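Local coordinates for putative oxidoreductase yhhX (PDB 3F4L), which is a probable NADP-dependent oxidoreductase of the Gfo/Idh/MocA family, possibly acting as a scyllo-inositol dehydrogenase, at residues V71-H74 with E80-K83; K96-T101 with E107-A112; S129-A134 with I184-R189; H178-I183 with L326-R331. All coordinates share one frame; numbering follows the deposited sequence.

Contact 1: residues V71-H74 with E80-K83; sequences VCTH and EYAK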
loop_
_atom_site.group_PDB
_atom_site.type_symbol
_atom_site.label_atom_id
_atom_site.label_comp_id
_atom_site.label_asym_id
_atom_site.label_seq_id
_atom_site.Cartn_x
_atom_site.Cartn_y
_atom_site.Cartn_z
ATOM N N VAL A 71 -0.189 9.718 34.140
ATOM C CA VAL A 71 1.079 9.002 34.206
ATOM C C VAL A 71 1.898 9.186 32.930
ATOM O O VAL A 71 1.520 8.698 31.864
ATOM C CB VAL A 71 0.831 7.512 34.438
ATOM C CG1 VAL A 71 2.148 6.791 34.630
ATOM C CG2 VAL A 71 -0.078 7.327 35.651
ATOM N N CYS A 72 3.015 9.896 33.058
ATOM C CA CYS A 72 3.899 10.196 31.931
ATOM C C CYS A 72 5.333 9.772 32.192
ATOM O O CYS A 72 6.254 10.360 31.639
ATOM C CB CYS A 72 3.913 11.696 31.657
ATOM S SG CYS A 72 2.302 12.439 31.534
ATOM N N THR A 73 5.524 8.773 33.046
ATOM C CA THR A 73 6.864 8.289 33.365
ATOM C C THR A 73 7.328 7.301 32.302
ATOM O O THR A 73 6.778 7.244 31.200
ATOM C CB THR A 73 6.902 7.566 34.739
ATOM O OG1 THR A 73 5.927 6.507 34.758
ATOM C CG2 THR A 73 6.625 8.548 35.875
ATOM N N HIS A 74 8.346 6.525 32.650
ATOM C CA HIS A 74 8.890 5.521 31.755
ATOM C C HIS A 74 7.850 4.423 31.566
ATOM O O HIS A 74 7.185 4.006 32.520
ATOM C CB HIS A 74 10.166 4.935 32.359
ATOM C CG HIS A 74 10.876 3.972 31.460
ATOM N ND1 HIS A 74 10.304 2.794 31.028
ATOM C CD2 HIS A 74 12.118 4.007 30.921
ATOM C CE1 HIS A 74 11.163 2.146 30.261
ATOM N NE2 HIS A 74 12.272 2.861 30.180
ATOM N N GLU A 80 2.291 0.062 37.239
ATOM C CA GLU A 80 2.463 0.273 38.671
ATOM C C GLU A 80 1.867 1.588 39.162
ATOM O O GLU A 80 1.123 1.604 40.140
ATOM C CB GLU A 80 3.950 0.201 39.034
ATOM C CG GLU A 80 4.229 0.193 40.529
ATOM C CD GLU A 80 3.568 -0.975 41.250
ATOM O OE1 GLU A 80 3.700 -1.062 42.493
ATOM O OE2 GLU A 80 2.919 -1.806 40.575
ATOM N N TYR A 81 2.191 2.691 38.496
ATOM C CA TYR A 81 1.645 3.983 38.899
ATOM C C TYR A 81 0.128 4.057 38.686
ATOM O O TYR A 81 -0.596 4.607 39.518
ATOM C CB TYR A 81 2.321 5.126 38.136
ATOM C CG TYR A 81 3.690 5.494 38.657
ATOM C CD1 TYR A 81 3.884 5.800 40.006
ATOM C CD2 TYR A 81 4.795 5.540 37.807
ATOM C CE1 TYR A 81 5.142 6.143 40.491
ATOM C CE2 TYR A 81 6.061 5.885 38.284
ATOM C CZ TYR A 81 6.223 6.185 39.625
ATOM O OH TYR A 81 7.465 6.537 40.107
ATOM N N ALA A 82 -0.352 3.525 37.565
ATOM C CA ALA A 82 -1.785 3.549 37.274
ATOM C C ALA A 82 -2.563 2.788 38.344
ATOM O O ALA A 82 -3.582 3.263 38.835
ATOM C CB ALA A 82 -2.054 2.936 35.901
ATOM N N LYS A 83 -2.080 1.599 38.691
ATOM C CA LYS A 83 -2.728 0.773 39.709
ATOM C C LYS A 83 -2.726 1.474 41.067
ATOM O O LYS A 83 -3.702 1.409 41.816
ATOM C CB LYS A 83 -2.019 -0.579 39.831
ATOM C CG LYS A 83 -2.690 -1.551 40.806
ATOM C CD LYS A 83 -2.000 -2.904 40.781
ATOM C CE LYS A 83 -2.657 -3.881 41.737
ATOM N NZ LYS A 83 -2.030 -5.227 41.603
#
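Tyr81 of helix 78-87 leans back over the end of strand 66-71 and meets Val71 and Thr73 at successive points along its side chain. The contact begins at its CB, which lies 3.9 Å from Val71 CG1 and 4.1 Å from Val71 CG2, so both methyls of the valine fork bear on the root of the tyrosine. Val71 holds the fork there with CG1 anti to the backbone N (chi1 -175°). A beta-branched, wholly apolar residue suits this buried strand end. Farther out, the CD2-CE2 side of the ring reaches Thr73, whose side chain stands at about a right angle to that of Tyr81. The hydroxyl comes in near the ring plane, at the edge, with Thr73 OG1 3.4 Å from Tyr81 CD2, while Thr73 CG2 lies 3.6 Å from Tyr81 CE2. This is a contact and not a hydrogen bond; the hydroxyl is bonded to Ser77 OG, which ties Thr73 to the loop residue just before helix 78-87. Both branches of the threonine thus border the ring, and the polar one also serves the loop. An alanine here would lose OG1 and CG2 together, and is likely to leave Ser77 without this partner and that edge of the tyrosine ring less firmly held. Tyr81 also packs on Arg37 and Leu57, and Ile8 of strand 3-8 touches it and Thr73. A parallel strand whose following loop leads into a helix packed back against it is the beta-alpha unit of the Rossmann fold, here in the nucleotide-binding domain.

Contact 2: residues K96-T101 with E107-A112; sequences KPFTPT and ELFALA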
loop_
_atom_site.group_PDB
_atom_site.type_symbol
_atom_site.label_atom_id
_atom_site.label_comp_id
_atom_site.label_asym_id
_atom_site.label_seq_id
_atom_site.Cartn_x
_atom_site.Cartn_y
_atom_site.Cartn_z
ATOM N N LYS A 96 1.294 6.563 26.243
ATOM C CA LYS A 96 1.737 5.356 25.542
ATOM C C LYS A 96 3.032 4.817 26.154
ATOM O O LYS A 96 3.950 5.578 26.438
ATOM C CB LYS A 96 1.963 5.671 24.054
ATOM C CG LYS A 96 0.748 6.283 23.349
ATOM C CD LYS A 96 0.467 7.740 23.772
ATOM C CE LYS A 96 1.591 8.677 23.313
ATOM N NZ LYS A 96 1.251 10.127 23.436
ATOM N N PRO A 97 3.117 3.495 26.388
ATOM C CA PRO A 97 2.118 2.448 26.153
ATOM C C PRO A 97 1.247 2.296 27.401
ATOM O O PRO A 97 1.739 2.426 28.516
ATOM C CB PRO A 97 2.967 1.189 25.918
ATOM C CG PRO A 97 4.430 1.653 26.054
ATOM C CD PRO A 97 4.365 2.895 26.875
ATOM N N PHE A 98 -0.036 2.025 27.201
ATOM C CA PHE A 98 -0.986 1.857 28.303
ATOM C C PHE A 98 -0.423 0.914 29.364
ATOM O O PHE A 98 -0.328 1.262 30.542
ATOM C CB PHE A 98 -2.302 1.302 27.757
ATOM C CG PHE A 98 -3.446 1.412 28.715
ATOM C CD1 PHE A 98 -3.779 2.641 29.278
ATOM C CD2 PHE A 98 -4.191 0.293 29.053
ATOM C CE1 PHE A 98 -4.843 2.756 30.170
ATOM C CE2 PHE A 98 -5.263 0.395 29.949
ATOM C CZ PHE A 98 -5.586 1.630 30.505
ATOM N N THR A 99 -0.053 -0.284 28.928
ATOM C CA THR A 99 0.529 -1.299 29.802
ATOM C C THR A 99 1.467 -2.124 28.949
ATOM O O THR A 99 1.396 -2.078 27.719
ATOM C CB THR A 99 -0.532 -2.258 30.402
ATOM O OG1 THR A 99 -1.366 -2.774 29.355
ATOM C CG2 THR A 99 -1.383 -1.537 31.436
ATOM N N PRO A 100 2.375 -2.876 29.586
ATOM C CA PRO A 100 3.296 -3.690 28.795
ATOM C C PRO A 100 2.572 -4.842 28.112
ATOM O O PRO A 100 2.993 -5.301 27.045
ATOM C CB PRO A 100 4.302 -4.196 29.835
ATOM C CG PRO A 100 4.267 -3.125 30.902
ATOM C CD PRO A 100 2.784 -2.850 31.002
ATOM N N THR A 101 1.481 -5.297 28.723
ATOM C CA THR A 101 0.730 -6.429 28.187
ATOM C C THR A 101 -0.788 -6.312 28.215
ATOM O O THR A 101 -1.363 -5.473 28.914
ATOM C CB THR A 101 1.095 -7.720 28.935
ATOM O OG1 THR A 101 0.469 -7.717 30.226
ATOM C CG2 THR A 101 2.594 -7.814 29.116
ATOM N N GLU A 107 -6.455 -6.017 33.620
ATOM C CA GLU A 107 -6.449 -5.909 35.076
ATOM C C GLU A 107 -6.732 -4.473 35.525
ATOM O O GLU A 107 -7.425 -4.238 36.517
ATOM C CB GLU A 107 -5.095 -6.353 35.621
ATOM C CG GLU A 107 -5.059 -6.525 37.126
ATOM C CD GLU A 107 -3.710 -7.015 37.610
ATOM O OE1 GLU A 107 -3.118 -7.883 36.928
ATOM O OE2 GLU A 107 -3.248 -6.545 38.673
ATOM N N LEU A 108 -6.187 -3.515 34.785
ATOM C CA LEU A 108 -6.380 -2.102 35.088
ATOM C C LEU A 108 -7.859 -1.718 34.924
ATOM O O LEU A 108 -8.417 -1.000 35.755
ATOM C CB LEU A 108 -5.497 -1.264 34.154
ATOM C CG LEU A 108 -4.455 -0.294 34.719
ATOM C CD1 LEU A 108 -3.697 -0.896 35.888
ATOM C CD2 LEU A 108 -3.503 0.095 33.603
ATOM N N PHE A 109 -8.495 -2.199 33.858
ATOM C CA PHE A 109 -9.901 -1.895 33.614
ATOM C C PHE A 109 -10.814 -2.524 34.678
ATOM O O PHE A 109 -11.768 -1.892 35.137
ATOM C CB PHE A 109 -10.315 -2.377 32.217
ATOM C CG PHE A 109 -9.693 -1.599 31.094
ATOM C CD1 PHE A 109 -9.888 -0.221 30.994
ATOM C CD2 PHE A 109 -8.945 -2.241 30.118
ATOM C CE1 PHE A 109 -9.350 0.501 29.932
ATOM C CE2 PHE A 109 -8.403 -1.531 29.051
ATOM C CZ PHE A 109 -8.608 -0.154 28.958
ATOM N N ALA A 110 -10.518 -3.760 35.074
ATOM C CA ALA A 110 -11.319 -4.433 36.097
ATOM C C ALA A 110 -11.264 -3.645 37.408
ATOM O O ALA A 110 -12.293 -3.383 38.037
ATOM C CB ALA A 110 -10.815 -5.849 36.309
ATOM N N LEU A 111 -10.056 -3.264 37.811
ATOM C CA LEU A 111 -9.875 -2.486 39.028
ATOM C C LEU A 111 -10.653 -1.171 38.952
ATOM O O LEU A 111 -11.389 -0.820 39.874
ATOM C CB LEU A 111 -8.390 -2.189 39.243
ATOM C CG LEU A 111 -8.050 -1.248 40.403
ATOM C CD1 LEU A 111 -8.651 -1.786 41.697
ATOM C CD2 LEU A 111 -6.539 -1.113 40.528
ATOM N N ALA A 112 -10.491 -0.442 37.850
ATOM C CA ALA A 112 -11.188 0.832 37.682
ATOM C C ALA A 112 -12.699 0.660 37.800
ATOM O O ALA A 112 -13.375 1.432 38.487
ATOM C CB ALA A 112 -10.839 1.448 36.325
#
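Just past the Glu-Lys-Pro motif of the Gfo/Idh/MocA family, which ends here in Lys96 and Pro97 with a cis peptide bond before the proline, Phe98 and Thr99 pack against helix 102-115, the helix their loop leads into. Phe98 meets both Leu108 and Phe109. Leu108 CD2 lies over one face of its ring, 4.0 Å from Phe98 CZ, and the Phe109 ring comes up beside it, with Phe109 CZ 3.5 Å from Phe98 CE2. The two rings are nearly parallel, their planes at 27°, but slid so far apart that they barely overlap, with centroids 5.2 Å apart. This is the beta-alpha connection of the Rossmann fold, with the apolar face of the helix turned to the loop; Val119 of the next strand, 119-121, touches both phenylalanines. Thr99 and Leu108 meet tip to tip, and the distance of 3.4 Å from Thr99 CG2 to Leu108 CD2 is tight for two methyls. Threonine suits the spot because its other branch is polar: OG1 donates to Thr101 O at 2.7 Å, tilted from the carbonyl plane, and braces the turn just before the helix. Thr101 itself is the N-cap, its OG1 bonded to Gln104 N.

Contact 3: residues S129-A134 with I184-R189; sequences SCFLTA and ISLFGR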
loop_
_atom_site.group_PDB
_atom_site.type_symbol
_atom_site.label_atom_id
_atom_site.label_comp_id
_atom_site.label_asym_id
_atom_site.label_seq_id
_atom_site.Cartn_x
_atom_site.Cartn_y
_atom_site.Cartn_z
ATOM N N SER A 129 -5.680 17.098 12.897
ATOM C CA SER A 129 -6.482 17.701 11.834
ATOM C C SER A 129 -6.595 16.830 10.586
ATOM O O SER A 129 -7.658 16.755 9.986
ATOM C CB SER A 129 -5.921 19.075 11.441
ATOM O OG SER A 129 -4.596 18.958 10.991
ATOM N N CYS A 130 -5.497 16.196 10.189
ATOM C CA CYS A 130 -5.494 15.324 9.016
ATOM C C CYS A 130 -6.508 14.188 9.198
ATOM O O CYS A 130 -7.356 13.933 8.334
ATOM C CB CYS A 130 -4.088 14.753 8.798
ATOM S SG CYS A 130 -3.225 14.241 10.320
ATOM N N PHE A 131 -6.410 13.510 10.335
ATOM C CA PHE A 131 -7.314 12.422 10.660
ATOM C C PHE A 131 -8.771 12.890 10.705
ATOM O O PHE A 131 -9.657 12.265 10.101
ATOM C CB PHE A 131 -6.926 11.813 12.011
ATOM C CG PHE A 131 -7.910 10.813 12.518
ATOM C CD1 PHE A 131 -8.107 9.612 11.847
ATOM C CD2 PHE A 131 -8.678 11.088 13.646
ATOM C CE1 PHE A 131 -9.063 8.697 12.299
ATOM C CE2 PHE A 131 -9.640 10.176 14.102
ATOM C CZ PHE A 131 -9.829 8.986 13.428
ATOM N N LEU A 132 -9.030 13.989 11.409
ATOM C CA LEU A 132 -10.400 14.489 11.509
ATOM C C LEU A 132 -11.006 14.830 10.150
ATOM O O LEU A 132 -12.214 14.678 9.953
ATOM C CB LEU A 132 -10.475 15.711 12.425
ATOM C CG LEU A 132 -10.181 15.507 13.916
ATOM C CD1 LEU A 132 -10.205 16.856 14.612
ATOM C CD2 LEU A 132 -11.196 14.559 14.542
ATOM N N THR A 133 -10.180 15.296 9.217
ATOM C CA THR A 133 -10.682 15.624 7.890
ATOM C C THR A 133 -11.077 14.322 7.184
ATOM O O THR A 133 -12.112 14.249 6.543
ATOM C CB THR A 133 -9.620 16.370 7.024
ATOM O OG1 THR A 133 -9.106 17.499 7.746
ATOM C CG2 THR A 133 -10.257 16.879 5.730
ATOM N N ALA A 134 -10.247 13.292 7.306
ATOM C CA ALA A 134 -10.552 12.013 6.677
ATOM C C ALA A 134 -11.831 11.429 7.299
ATOM O O ALA A 134 -12.678 10.871 6.596
ATOM C CB ALA A 134 -9.390 11.055 6.859
ATOM N N ILE A 184 -8.938 1.940 14.428
ATOM C CA ILE A 184 -9.825 1.238 15.343
ATOM C C ILE A 184 -10.985 2.137 15.802
ATOM O O ILE A 184 -12.121 1.678 15.909
ATOM C CB ILE A 184 -9.015 0.693 16.557
ATOM C CG1 ILE A 184 -8.137 -0.475 16.087
ATOM C CG2 ILE A 184 -9.938 0.271 17.673
ATOM C CD1 ILE A 184 -7.041 -0.861 17.045
ATOM N N SER A 185 -10.712 3.418 16.051
ATOM C CA SER A 185 -11.772 4.323 16.486
ATOM C C SER A 185 -12.833 4.497 15.391
ATOM O O SER A 185 -13.972 4.838 15.685
ATOM C CB SER A 185 -11.200 5.697 16.850
ATOM O OG SER A 185 -10.921 6.453 15.676
ATOM N N LEU A 186 -12.466 4.265 14.134
ATOM C CA LEU A 186 -13.411 4.413 13.018
ATOM C C LEU A 186 -14.172 3.141 12.686
ATOM O O LEU A 186 -15.373 3.176 12.410
ATOM C CB LEU A 186 -12.688 4.817 11.723
ATOM C CG LEU A 186 -11.873 6.104 11.646
ATOM C CD1 LEU A 186 -11.185 6.205 10.280
ATOM C CD2 LEU A 186 -12.790 7.284 11.877
ATOM N N PHE A 187 -13.456 2.021 12.699
ATOM C CA PHE A 187 -14.033 0.749 12.304
ATOM C C PHE A 187 -14.140 -0.341 13.357
ATOM O O PHE A 187 -14.823 -1.326 13.143
ATOM C CB PHE A 187 -13.258 0.227 11.093
ATOM C CG PHE A 187 -13.138 1.237 9.971
ATOM C CD1 PHE A 187 -14.271 1.745 9.350
ATOM C CD2 PHE A 187 -11.893 1.680 9.547
ATOM C CE1 PHE A 187 -14.168 2.676 8.323
ATOM C CE2 PHE A 187 -11.776 2.612 8.518
ATOM C CZ PHE A 187 -12.914 3.113 7.905
ATOM N N GLY A 188 -13.465 -0.177 14.487
ATOM C CA GLY A 188 -13.563 -1.183 15.527
ATOM C C GLY A 188 -12.532 -2.297 15.478
ATOM O O GLY A 188 -11.368 -2.073 15.149
ATOM N N ARG A 189 -12.987 -3.500 15.817
ATOM C CA ARG A 189 -12.161 -4.706 15.870
ATOM C C ARG A 189 -12.139 -5.432 14.519
ATOM O O ARG A 189 -13.174 -5.884 14.026
ATOM C CB ARG A 189 -12.737 -5.640 16.937
ATOM C CG ARG A 189 -11.764 -6.209 17.958
ATOM C CD ARG A 189 -12.547 -6.946 19.070
ATOM N NE ARG A 189 -11.840 -6.978 20.357
ATOM C CZ ARG A 189 -12.335 -7.498 21.483
ATOM N NH1 ARG A 189 -13.548 -8.040 21.500
ATOM N NH2 ARG A 189 -11.621 -7.469 22.603
#
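Helix 129-140, near its start, and helix 171-187, in its last turn, face each other here, and past that turn the 184-189 segment leaves helical geometry at Gly188, with a positive phi of 91° that suits glycine. Phe131 carries the first side of the contact. Its CG is anti to the backbone N (chi1 172°), which points the ring toward the other helix, where the side chain of Leu186 comes from the opposite direction. The far end of the ring does the touching: Phe131 CE1 is 3.8 Å from Leu186 CD1, and Phe131 CZ is 3.8 Å from Leu186 CD2, so the leucine fork spans this corner of the ring. Ser185 adds its hydroxyl, with OG 3.6 Å from Phe131 CZ. That oxygen is already bonded to Gln182 O, one turn back in its own helix, so a small polar residue fits beside the aromatic ring. Leu186 also touches Lys135 and Ile138 of helix 129-140. An alanine in place of Leu186 would remove both methyls from the end of the phenylalanine ring and is likely to open a gap between the two helices. With no hydrogen bond or ion pair joining the two segments, their attraction is chiefly apolar, resting on one ring against one branched chain, while the polar atom at its margin is satisfied within its own helix.

Contact 4: residues H178-I183 with L326-R331; sequences HTMDQI and LEILER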
loop_
_atom_site.group_PDB
_atom_site.type_symbol
_atom_site.label_atom_id
_atom_site.label_comp_id
_atom_site.label_asym_id
_atom_site.label_seq_id
_atom_site.Cartn_x
_atom_site.Cartn_y
_atom_site.Cartn_z
ATOM N N HIS A 178 -0.530 4.698 17.711
ATOM C CA HIS A 178 -1.350 5.863 17.367
ATOM C C HIS A 178 -2.112 5.729 16.051
ATOM O O HIS A 178 -3.299 6.021 15.975
ATOM C CB HIS A 178 -0.479 7.105 17.269
ATOM C CG HIS A 178 0.022 7.591 18.586
ATOM N ND1 HIS A 178 1.348 7.886 18.813
ATOM C CD2 HIS A 178 -0.631 7.882 19.736
ATOM C CE1 HIS A 178 1.491 8.342 20.045
ATOM N NE2 HIS A 178 0.305 8.349 20.626
ATOM N N THR A 179 -1.415 5.317 15.003
ATOM C CA THR A 179 -2.063 5.181 13.720
ATOM C C THR A 179 -3.103 4.067 13.714
ATOM O O THR A 179 -4.165 4.227 13.119
ATOM C CB THR A 179 -1.014 5.001 12.608
ATOM O OG1 THR A 179 -0.129 3.925 12.937
ATOM C CG2 THR A 179 -0.203 6.283 12.460
HETATM N N MSE A 180 -2.831 2.956 14.396
HETATM C CA MSE A 180 -3.816 1.873 14.437
HETATM C C MSE A 180 -5.012 2.276 15.294
HETATM O O MSE A 180 -6.139 1.880 15.017
HETATM C CB MSE A 180 -3.206 0.571 14.978
HETATM C CG MSE A 180 -2.235 -0.117 14.020
HETATM SE SE MSE A 180 -2.192 -2.042 14.341
HETATM C CE MSE A 180 -1.483 -2.007 16.138
ATOM N N ASP A 181 -4.761 3.056 16.343
ATOM C CA ASP A 181 -5.841 3.530 17.208
ATOM C C ASP A 181 -6.847 4.353 16.396
ATOM O O ASP A 181 -8.057 4.248 16.603
ATOM C CB ASP A 181 -5.292 4.398 18.338
ATOM C CG ASP A 181 -6.393 5.060 19.140
ATOM O OD1 ASP A 181 -7.045 4.366 19.958
ATOM O OD2 ASP A 181 -6.618 6.272 18.938
ATOM N N GLN A 182 -6.349 5.170 15.471
ATOM C CA GLN A 182 -7.240 5.982 14.639
ATOM C C GLN A 182 -8.148 5.072 13.809
ATOM O O GLN A 182 -9.348 5.313 13.700
ATOM C CB GLN A 182 -6.428 6.873 13.696
ATOM C CG GLN A 182 -5.610 7.940 14.397
ATOM C CD GLN A 182 -4.801 8.787 13.430
ATOM O OE1 GLN A 182 -4.206 8.268 12.492
ATOM N NE2 GLN A 182 -4.755 10.102 13.675
ATOM N N ILE A 183 -7.570 4.027 13.216
ATOM C CA ILE A 183 -8.358 3.111 12.392
ATOM C C ILE A 183 -9.380 2.385 13.262
ATOM O O ILE A 183 -10.548 2.238 12.893
ATOM C CB ILE A 183 -7.451 2.064 11.669
ATOM C CG1 ILE A 183 -6.514 2.770 10.690
ATOM C CG2 ILE A 183 -8.308 1.047 10.931
ATOM C CD1 ILE A 183 -7.233 3.740 9.731
ATOM N N LEU A 326 -3.632 -3.275 21.787
ATOM C CA LEU A 326 -2.579 -4.036 22.455
ATOM C C LEU A 326 -2.434 -5.448 21.893
ATOM O O LEU A 326 -1.319 -5.945 21.717
ATOM C CB LEU A 326 -2.862 -4.118 23.956
ATOM C CG LEU A 326 -2.473 -2.915 24.826
ATOM C CD1 LEU A 326 -2.882 -1.608 24.150
ATOM C CD2 LEU A 326 -3.155 -3.063 26.194
ATOM N N GLU A 327 -3.559 -6.101 21.622
ATOM C CA GLU A 327 -3.526 -7.461 21.090
ATOM C C GLU A 327 -2.896 -7.494 19.696
ATOM O O GLU A 327 -2.057 -8.351 19.404
ATOM C CB GLU A 327 -4.941 -8.038 21.033
ATOM C CG GLU A 327 -4.999 -9.485 20.616
ATOM C CD GLU A 327 -6.417 -10.015 20.566
ATOM O OE1 GLU A 327 -7.176 -9.793 21.531
ATOM O OE2 GLU A 327 -6.773 -10.665 19.561
ATOM N N ILE A 328 -3.300 -6.555 18.842
ATOM C CA ILE A 328 -2.758 -6.485 17.489
ATOM C C ILE A 328 -1.243 -6.259 17.529
ATOM O O ILE A 328 -0.492 -6.916 16.814
ATOM C CB ILE A 328 -3.449 -5.362 16.664
ATOM C CG1 ILE A 328 -4.915 -5.758 16.390
ATOM C CG2 ILE A 328 -2.712 -5.159 15.337
ATOM C CD1 ILE A 328 -5.774 -4.679 15.703
ATOM N N LEU A 329 -0.790 -5.339 18.375
ATOM C CA LEU A 329 0.637 -5.076 18.486
ATOM C C LEU A 329 1.401 -6.332 18.930
ATOM O O LEU A 329 2.417 -6.698 18.326
ATOM C CB LEU A 329 0.885 -3.928 19.478
ATOM C CG LEU A 329 0.486 -2.535 18.977
ATOM C CD1 LEU A 329 0.637 -1.505 20.086
ATOM C CD2 LEU A 329 1.368 -2.169 17.778
ATOM N N GLU A 330 0.901 -6.998 19.965
ATOM C CA GLU A 330 1.549 -8.204 20.482
ATOM C C GLU A 330 1.637 -9.314 19.453
ATOM O O GLU A 330 2.695 -9.904 19.253
ATOM C CB GLU A 330 0.803 -8.751 21.709
ATOM C CG GLU A 330 0.725 -7.809 22.899
ATOM C CD GLU A 330 0.236 -8.510 24.162
ATOM O OE1 GLU A 330 -0.789 -9.229 24.092
ATOM O OE2 GLU A 330 0.878 -8.338 25.226
ATOM N N ARG A 331 0.515 -9.606 18.803
ATOM C CA ARG A 331 0.475 -10.674 17.818
ATOM C C ARG A 331 1.295 -10.393 16.561
ATOM O O ARG A 331 1.459 -11.269 15.715
ATOM C CB ARG A 331 -0.979 -10.999 17.460
ATOM C CG ARG A 331 -1.787 -11.498 18.667
ATOM C CD ARG A 331 -3.063 -12.211 18.235
ATOM N NE ARG A 331 -2.750 -13.388 17.435
ATOM C CZ ARG A 331 -3.656 -14.153 16.834
ATOM N NH1 ARG A 331 -4.947 -13.863 16.938
ATOM N NH2 ARG A 331 -3.267 -15.210 16.129
#
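Ile328 is the first residue of 326-331 to meet the opposing helix. Its CG2 methyl lies 3.3 Å from the selenium of Met180, a residue deposited as selenomethionine, and 3.5 Å from Met180 CE. With CG2 anti to the backbone N, the short branch of the isoleucine is the one presented to Met180. Next in sequence, Leu329 receives the end of the same chain: its CD2 is 3.3 Å from Met180 CE, and its CG is 3.5 Å away from that carbon. The approaches of CE to the Ile328 and Leu329 methyls are both tight, and the selenium, larger than sulfur, may contribute. The two residues grip Met180 from adjacent positions on one helix. Met180 reaches them by a bend at its last torsion (chi3 -64°), which turns CE aside from the line of the chain toward Leu329. A long, flexible and unbranched residue suits this buried position between two branched neighbours. Between 178-183 and 326-331 the contact is apolar. Leu214 of strand 209-216 touches Ile328, Ala212 of the same strand touches Met180, and Phe172, earlier in helix 171-187, packs on both Met180 and Leu329, placing the pair of helices against the large mixed sheet of the C-terminal domain.

Contacts 1 and 2 follow each other along the chain in the Rossmann domain, their centres about 10 Å apart, and meet where helix 78-87 lies beside helix 102-115, through Ala82 and Leu108. Contacts 3 and 4 interleave in sequence and share helix 171-187; their centres are about 13 Å apart. Contact 2 also touches contact 4, about 15 Å away between centres, where Thr99 meets Leu326 and Thr101 meets Glu330. Contacts 1 and 3 are the most distant, about 27 Å between centres, on opposite sides of the chain's centre. Helix 319-331 thus lies between the loop after strand 91-94 and helix 171-187, with contact 2 on the Rossmann side of the domain junction and contact 4 on the C-terminal side.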